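Local coordinates for ThiJ/PfpI family protein (Pseudomonas syringae pv. tomato, PDB 3EWN) that is of unknown function but belongs to the DJ-1/PfpI family, within the glutaminase-like class I amidotransferase clan, at residues Ile54-Asp62 and Ile72-Pro82; Glu105-Arg113 and Leu128-Leu136. All coordinates share one frame; numbering follows the deposited sequence.

Interaction 1 (Ile54-Asp62 and Ile72-Pro82); sequences IYIVAKSLD and IVPTATFGTCP
With chi1 at 58°, Thr75 holds OG1 between its own N and carbonyl carbon and turns it to the backbone of Ile56, whose N-H it accepts at 3.0 Å (Ile56 N to Thr75 OG1) in a nearly straight bond. The same hydroxyl reaches a water that donates to Ile54 O. Two amides converge on Ile56 O: Thr75 N lies in its carbonyl plane at 2.8 Å, whereas Ala76 N approaches from above that plane in a more bent bond. Ala58 N then donates to Ala76 O at 3.0 Å, completing a short parallel pairing in which Val57 lies beside Ala76. With CG beside its backbone N (chi1 -55°), Tyr55 presents one ring face to Pro82, whose CD lies 3.8 Å from the Tyr55 ring centroid and almost on the normal, a CH-pi contact. At the other end the Phe78 ring takes Lys59 CA over one face, also CH-pi but nearer the rim, while Val57 CG1 meets its edge at CD1. Val57 CG2 packs on Cys81 SG at 3.7 Å. On the opposite face of the sheet from Val57, Ala58 CB touches Pro74 CG at 3.6 Å, and Leu61 CD2 reaches back over the backbone at Ala76. Strand 76-77 is, within this chain, an edge strand of the mixed sheet central to this family's alpha/beta fold; it lies beside 53-58, which pairs in turn with 25-29. Phe78 stacks on Phe109 of helix 104-114, Ile56 and Ile54 face helix 36-46, and Val73 pairs antiparallel with a strand of the second subunit.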
# COMPACT_ATOMS: atom_id res chain seq x y z
N ILE A 54 0.98 12.26 11.92
CA ILE A 54 1.56 12.11 10.59
C ILE A 54 1.18 13.30 9.71
O ILE A 54 0.01 13.69 9.64
CB ILE A 54 1.05 10.82 9.90
CG1 ILE A 54 1.47 9.60 10.71
CG2 ILE A 54 1.62 10.73 8.48
CD1 ILE A 54 0.87 8.30 10.21
N TYR A 55 2.17 13.87 9.04
CA TYR A 55 1.94 15.01 8.16
C TYR A 55 2.23 14.59 6.72
O TYR A 55 3.31 14.08 6.42
CB TYR A 55 2.87 16.17 8.55
CG TYR A 55 2.74 16.58 9.99
CD1 TYR A 55 1.76 17.48 10.40
CD2 TYR A 55 3.59 16.05 10.96
CE1 TYR A 55 1.62 17.84 11.74
CE2 TYR A 55 3.46 16.41 12.31
CZ TYR A 55 2.47 17.30 12.69
OH TYR A 55 2.33 17.65 14.01
N ILE A 56 1.26 14.80 5.83
CA ILE A 56 1.43 14.48 4.41
C ILE A 56 1.84 15.82 3.81
O ILE A 56 1.00 16.68 3.55
CB ILE A 56 0.10 13.98 3.81
CG1 ILE A 56 -0.43 12.81 4.64
CG2 ILE A 56 0.31 13.54 2.37
CD1 ILE A 56 0.55 11.63 4.76
N VAL A 57 3.14 15.99 3.60
CA VAL A 57 3.71 17.24 3.12
C VAL A 57 3.97 17.36 1.63
O VAL A 57 4.53 16.47 1.01
CB VAL A 57 5.04 17.52 3.85
CG1 VAL A 57 5.51 18.94 3.55
CG2 VAL A 57 4.87 17.30 5.34
N ALA A 58 3.58 18.51 1.07
CA ALA A 58 3.78 18.78 -0.35
C ALA A 58 4.08 20.26 -0.56
O ALA A 58 3.95 21.07 0.37
CB ALA A 58 2.55 18.38 -1.14
N LYS A 59 4.47 20.62 -1.77
CA LYS A 59 4.78 22.01 -2.11
C LYS A 59 3.57 22.90 -1.84
O LYS A 59 3.71 24.07 -1.47
CB LYS A 59 5.21 22.10 -3.58
CG LYS A 59 5.95 23.37 -3.96
CD LYS A 59 6.59 23.24 -5.34
CE LYS A 59 7.42 24.47 -5.69
NZ LYS A 59 8.13 24.32 -6.99
N SER A 60 2.38 22.35 -2.04
CA SER A 60 1.14 23.07 -1.79
C SER A 60 0.10 22.06 -1.32
O SER A 60 0.37 20.86 -1.28
CB SER A 60 0.66 23.77 -3.06
OG SER A 60 1.61 24.72 -3.52
N LEU A 61 -1.09 22.54 -0.97
CA LEU A 61 -2.13 21.64 -0.49
C LEU A 61 -2.98 21.04 -1.60
O LEU A 61 -3.89 20.26 -1.34
CB LEU A 61 -3.02 22.34 0.54
CG LEU A 61 -2.34 22.71 1.87
CD1 LEU A 61 -3.36 23.36 2.79
CD2 LEU A 61 -1.75 21.47 2.53
N ASP A 62 -2.70 21.41 -2.85
CA ASP A 62 -3.47 20.85 -3.96
C ASP A 62 -3.22 19.34 -4.00
O ASP A 62 -2.13 18.87 -3.70
CB ASP A 62 -3.05 21.47 -5.29
CG ASP A 62 -3.23 22.98 -5.33
OD1 ASP A 62 -4.35 23.45 -5.03
OD2 ASP A 62 -2.26 23.69 -5.66
N ILE A 72 -3.93 12.01 -3.86
CA ILE A 72 -3.84 12.14 -2.41
C ILE A 72 -3.86 13.62 -2.01
O ILE A 72 -3.26 14.45 -2.69
CB ILE A 72 -2.53 11.49 -1.88
CG1 ILE A 72 -2.65 9.97 -1.90
CG2 ILE A 72 -2.21 11.99 -0.48
CD1 ILE A 72 -2.77 9.36 -3.28
N VAL A 73 -4.54 13.95 -0.92
CA VAL A 73 -4.62 15.33 -0.47
C VAL A 73 -3.59 15.61 0.63
O VAL A 73 -3.62 14.99 1.68
CB VAL A 73 -6.01 15.68 0.09
CG1 VAL A 73 -6.09 17.18 0.38
CG2 VAL A 73 -7.10 15.28 -0.89
N PRO A 74 -2.66 16.55 0.38
CA PRO A 74 -1.64 16.88 1.38
C PRO A 74 -2.30 17.52 2.60
O PRO A 74 -3.40 18.07 2.49
CB PRO A 74 -0.74 17.87 0.66
CG PRO A 74 -0.93 17.54 -0.80
CD PRO A 74 -2.41 17.27 -0.88
N THR A 75 -1.65 17.44 3.75
CA THR A 75 -2.19 18.05 4.97
C THR A 75 -1.25 19.12 5.50
O THR A 75 -1.54 19.77 6.51
CB THR A 75 -2.43 17.01 6.08
OG1 THR A 75 -1.21 16.32 6.38
CG2 THR A 75 -3.49 16.00 5.64
N ALA A 76 -0.13 19.30 4.82
CA ALA A 76 0.85 20.30 5.21
C ALA A 76 1.70 20.70 4.01
O ALA A 76 1.82 19.94 3.05
CB ALA A 76 1.75 19.75 6.32
N THR A 77 2.28 21.90 4.08
CA THR A 77 3.15 22.40 3.02
C THR A 77 4.53 22.52 3.64
O THR A 77 4.68 22.32 4.85
CB THR A 77 2.71 23.79 2.54
OG1 THR A 77 2.81 24.73 3.61
CG2 THR A 77 1.27 23.75 2.04
N PHE A 78 5.53 22.84 2.84
CA PHE A 78 6.89 22.98 3.35
C PHE A 78 6.92 24.05 4.43
O PHE A 78 7.82 24.08 5.27
CB PHE A 78 7.86 23.34 2.23
CG PHE A 78 7.88 22.36 1.09
CD1 PHE A 78 7.63 21.01 1.32
CD2 PHE A 78 8.16 22.78 -0.20
CE1 PHE A 78 7.67 20.09 0.27
CE2 PHE A 78 8.21 21.87 -1.26
CZ PHE A 78 7.96 20.53 -1.02
N GLY A 79 5.93 24.94 4.40
CA GLY A 79 5.86 26.01 5.38
C GLY A 79 5.15 25.65 6.67
O GLY A 79 5.52 26.14 7.74
N THR A 80 4.12 24.81 6.59
CA THR A 80 3.37 24.44 7.79
C THR A 80 3.85 23.14 8.45
O THR A 80 3.37 22.77 9.52
CB THR A 80 1.86 24.33 7.50
OG1 THR A 80 1.61 23.33 6.52
CG2 THR A 80 1.32 25.68 7.01
N CYS A 81 4.78 22.44 7.81
CA CYS A 81 5.30 21.21 8.38
C CYS A 81 6.17 21.58 9.59
O CYS A 81 6.97 22.51 9.52
CB CYS A 81 6.15 20.46 7.36
SG CYS A 81 6.90 18.94 7.97
N PRO A 82 6.02 20.86 10.71
CA PRO A 82 6.83 21.15 11.90
C PRO A 82 8.32 21.21 11.59
O PRO A 82 8.81 20.53 10.68
CB PRO A 82 6.48 20.00 12.84
CG PRO A 82 5.03 19.76 12.53
CD PRO A 82 5.00 19.84 11.01
O HOH W 1 -2.30 14.23 8.11

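Interaction 2 (Glu105-Arg113 and Leu128-Leu136); sequences ETLAFMADR and LILGAAGLL
Met110, a selenomethionine, meets helix 126-132 and the turn after it through CB, CG and CE: CB lies 3.7 Å from Ala133 CB, CG meets Ile129 CG2 at 4.0 Å, and CE touches Leu130 CD2 at 3.7 Å. Bends at chi2 and chi3 (-59° and -72°) fold the chain so that its terminal methyl reaches Leu130. With Ile129, Leu130 and Leu135, whose CD2 lies 3.5 Å from Met110 O, it forms the buried, tightly packed part. On the partly exposed side the spacing is no wider, but fewer side-chain atoms take part: Leu107 CD2 lies 3.8 Å from Ala132 CB and Ala111 CB rests on Ala133 O. Here the backbones come nearest, Leu107 CA to Ala133 CA 4.9 Å. The contact is made of apolar side chains packing on one another and on backbone carbonyls. Gly134, with positive phi, closes the helix in a Schellman motif, its N bonded to Gly131 O and Leu135 N to Leu130 O, which turns Leu135 back toward helix 105-113. The short segments cross at -80° with axes 9.5 Å apart. Both helices pack on the parallel part of the central mixed sheet: Met110 rests on Leu29, Leu88 and Ala90 of strands 25-29 and 87-90, while Leu130 and Leu135 meet Ile120 of strand 119-123.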
# COMPACT_ATOMS: atom_id res chain seq x y z
N GLU A 105 12.76 24.22 -4.14
CA GLU A 105 11.99 24.35 -2.91
C GLU A 105 11.89 23.02 -2.16
O GLU A 105 12.00 22.99 -0.94
CB GLU A 105 10.58 24.88 -3.21
CG GLU A 105 9.78 25.15 -1.94
CD GLU A 105 8.47 25.86 -2.20
OE1 GLU A 105 7.70 26.07 -1.24
OE2 GLU A 105 8.20 26.22 -3.37
N THR A 106 11.67 21.94 -2.90
CA THR A 106 11.57 20.62 -2.27
C THR A 106 12.89 20.25 -1.61
O THR A 106 12.91 19.78 -0.47
CB THR A 106 11.19 19.54 -3.31
OG1 THR A 106 9.91 19.86 -3.87
CG2 THR A 106 11.12 18.17 -2.66
N LEU A 107 14.00 20.46 -2.31
CA LEU A 107 15.30 20.13 -1.75
C LEU A 107 15.61 20.96 -0.51
O LEU A 107 16.13 20.44 0.48
CB LEU A 107 16.40 20.34 -2.80
CG LEU A 107 16.36 19.40 -4.00
CD1 LEU A 107 17.51 19.73 -4.95
CD2 LEU A 107 16.44 17.94 -3.54
N ALA A 108 15.27 22.25 -0.55
CA ALA A 108 15.53 23.13 0.58
C ALA A 108 14.78 22.63 1.81
O ALA A 108 15.32 22.63 2.91
CB ALA A 108 15.08 24.56 0.24
N PHE A 109 13.53 22.21 1.60
CA PHE A 109 12.70 21.69 2.69
C PHE A 109 13.31 20.41 3.26
O PHE A 109 13.43 20.27 4.47
CB PHE A 109 11.29 21.38 2.18
CG PHE A 109 10.48 20.52 3.12
CD1 PHE A 109 9.93 21.05 4.28
CD2 PHE A 109 10.30 19.16 2.86
CE1 PHE A 109 9.21 20.25 5.17
CE2 PHE A 109 9.59 18.35 3.74
CZ PHE A 109 9.04 18.90 4.90
N MSE A 110 13.67 19.49 2.38
CA MSE A 110 14.25 18.23 2.80
C MSE A 110 15.57 18.45 3.53
O MSE A 110 15.84 17.81 4.55
CB MSE A 110 14.45 17.30 1.60
CG MSE A 110 13.15 16.80 0.96
SE MSE A 110 11.98 15.80 2.15
CE MSE A 110 13.03 14.21 2.28
N ALA A 111 16.40 19.35 3.02
CA ALA A 111 17.68 19.64 3.64
C ALA A 111 17.51 20.24 5.03
O ALA A 111 18.20 19.86 5.97
CB ALA A 111 18.49 20.59 2.76
N ASP A 112 16.58 21.19 5.15
CA ASP A 112 16.34 21.83 6.44
C ASP A 112 15.80 20.85 7.48
O ASP A 112 16.39 20.68 8.54
CB ASP A 112 15.34 22.98 6.28
CG ASP A 112 15.00 23.63 7.61
OD1 ASP A 112 15.87 24.31 8.18
OD2 ASP A 112 13.86 23.44 8.09
N ARG A 113 14.68 20.21 7.17
CA ARG A 113 14.09 19.26 8.09
C ARG A 113 15.04 18.10 8.39
O ARG A 113 15.08 17.60 9.51
CB ARG A 113 12.77 18.73 7.53
CG ARG A 113 11.73 19.82 7.33
CD ARG A 113 11.48 20.59 8.62
NE ARG A 113 10.31 21.46 8.53
CZ ARG A 113 10.24 22.55 7.78
NH1 ARG A 113 11.27 22.93 7.04
NH2 ARG A 113 9.12 23.26 7.75
N LEU A 128 16.72 9.02 -3.88
CA LEU A 128 17.37 9.95 -4.82
C LEU A 128 17.09 11.35 -4.29
O LEU A 128 17.92 12.25 -4.43
CB LEU A 128 16.79 9.82 -6.23
CG LEU A 128 16.98 8.52 -7.02
CD1 LEU A 128 16.32 8.68 -8.39
CD2 LEU A 128 18.46 8.18 -7.18
N ILE A 129 15.92 11.53 -3.68
CA ILE A 129 15.55 12.82 -3.12
C ILE A 129 16.42 13.11 -1.90
O ILE A 129 16.92 14.22 -1.74
CB ILE A 129 14.05 12.85 -2.74
CG1 ILE A 129 13.19 12.73 -4.00
CG2 ILE A 129 13.72 14.14 -1.97
CD1 ILE A 129 11.69 12.55 -3.72
N LEU A 130 16.62 12.10 -1.05
CA LEU A 130 17.45 12.26 0.14
C LEU A 130 18.88 12.60 -0.28
O LEU A 130 19.54 13.44 0.33
CB LEU A 130 17.50 10.96 0.97
CG LEU A 130 16.23 10.41 1.61
CD1 LEU A 130 16.60 9.23 2.49
CD2 LEU A 130 15.54 11.49 2.42
N GLY A 131 19.35 11.93 -1.32
CA GLY A 131 20.69 12.18 -1.80
C GLY A 131 20.84 13.57 -2.40
O GLY A 131 21.79 14.28 -2.09
N ALA A 132 19.90 13.96 -3.25
CA ALA A 132 19.96 15.27 -3.89
C ALA A 132 19.84 16.39 -2.86
O ALA A 132 20.30 17.50 -3.10
CB ALA A 132 18.85 15.39 -4.94
N ALA A 133 19.22 16.10 -1.72
CA ALA A 133 19.05 17.09 -0.67
C ALA A 133 20.29 17.13 0.22
O ALA A 133 20.35 17.90 1.18
CB ALA A 133 17.82 16.77 0.18
N GLY A 134 21.28 16.30 -0.11
CA GLY A 134 22.52 16.25 0.65
C GLY A 134 22.43 15.53 1.98
O GLY A 134 23.21 15.82 2.89
N LEU A 135 21.50 14.59 2.09
CA LEU A 135 21.29 13.84 3.32
C LEU A 135 21.94 12.46 3.38
O LEU A 135 21.76 11.74 4.36
CB LEU A 135 19.79 13.68 3.57
CG LEU A 135 19.03 14.77 4.33
CD1 LEU A 135 19.71 16.12 4.20
CD2 LEU A 135 17.60 14.82 3.83
N LEU A 136 22.68 12.08 2.34
CA LEU A 136 23.31 10.76 2.34
C LEU A 136 24.83 10.82 2.16
O LEU A 136 25.42 9.92 1.56
CB LEU A 136 22.71 9.88 1.24
CG LEU A 136 21.19 9.64 1.26
CD1 LEU A 136 20.80 8.86 0.01
CD2 LEU A 136 20.80 8.87 2.52

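Interaction 1 builds the sheet's edge, whereas interaction 2 joins two helices packed against that sheet. Backbone hydrogen bonds, a threonine hydroxyl and proline-aromatic contact carry the former, which mixes buried residues with exposed ones such as Thr75 and Leu61; apolar packing, largely of aliphatic groups and a selenomethionine, carries the latter, with no exposed residue among those that touch. Helix 104-114 is common ground: while Met110 faces helix 126-132, Arg113 donates through NE to Pro82 O and through NH2 to Cys81 O, and is also salt-bridged to Asp112. Lys59, whose amine pairs with Asp103, lies beside Glu105. The second subunit reaches interaction 1 but does not touch interaction 2.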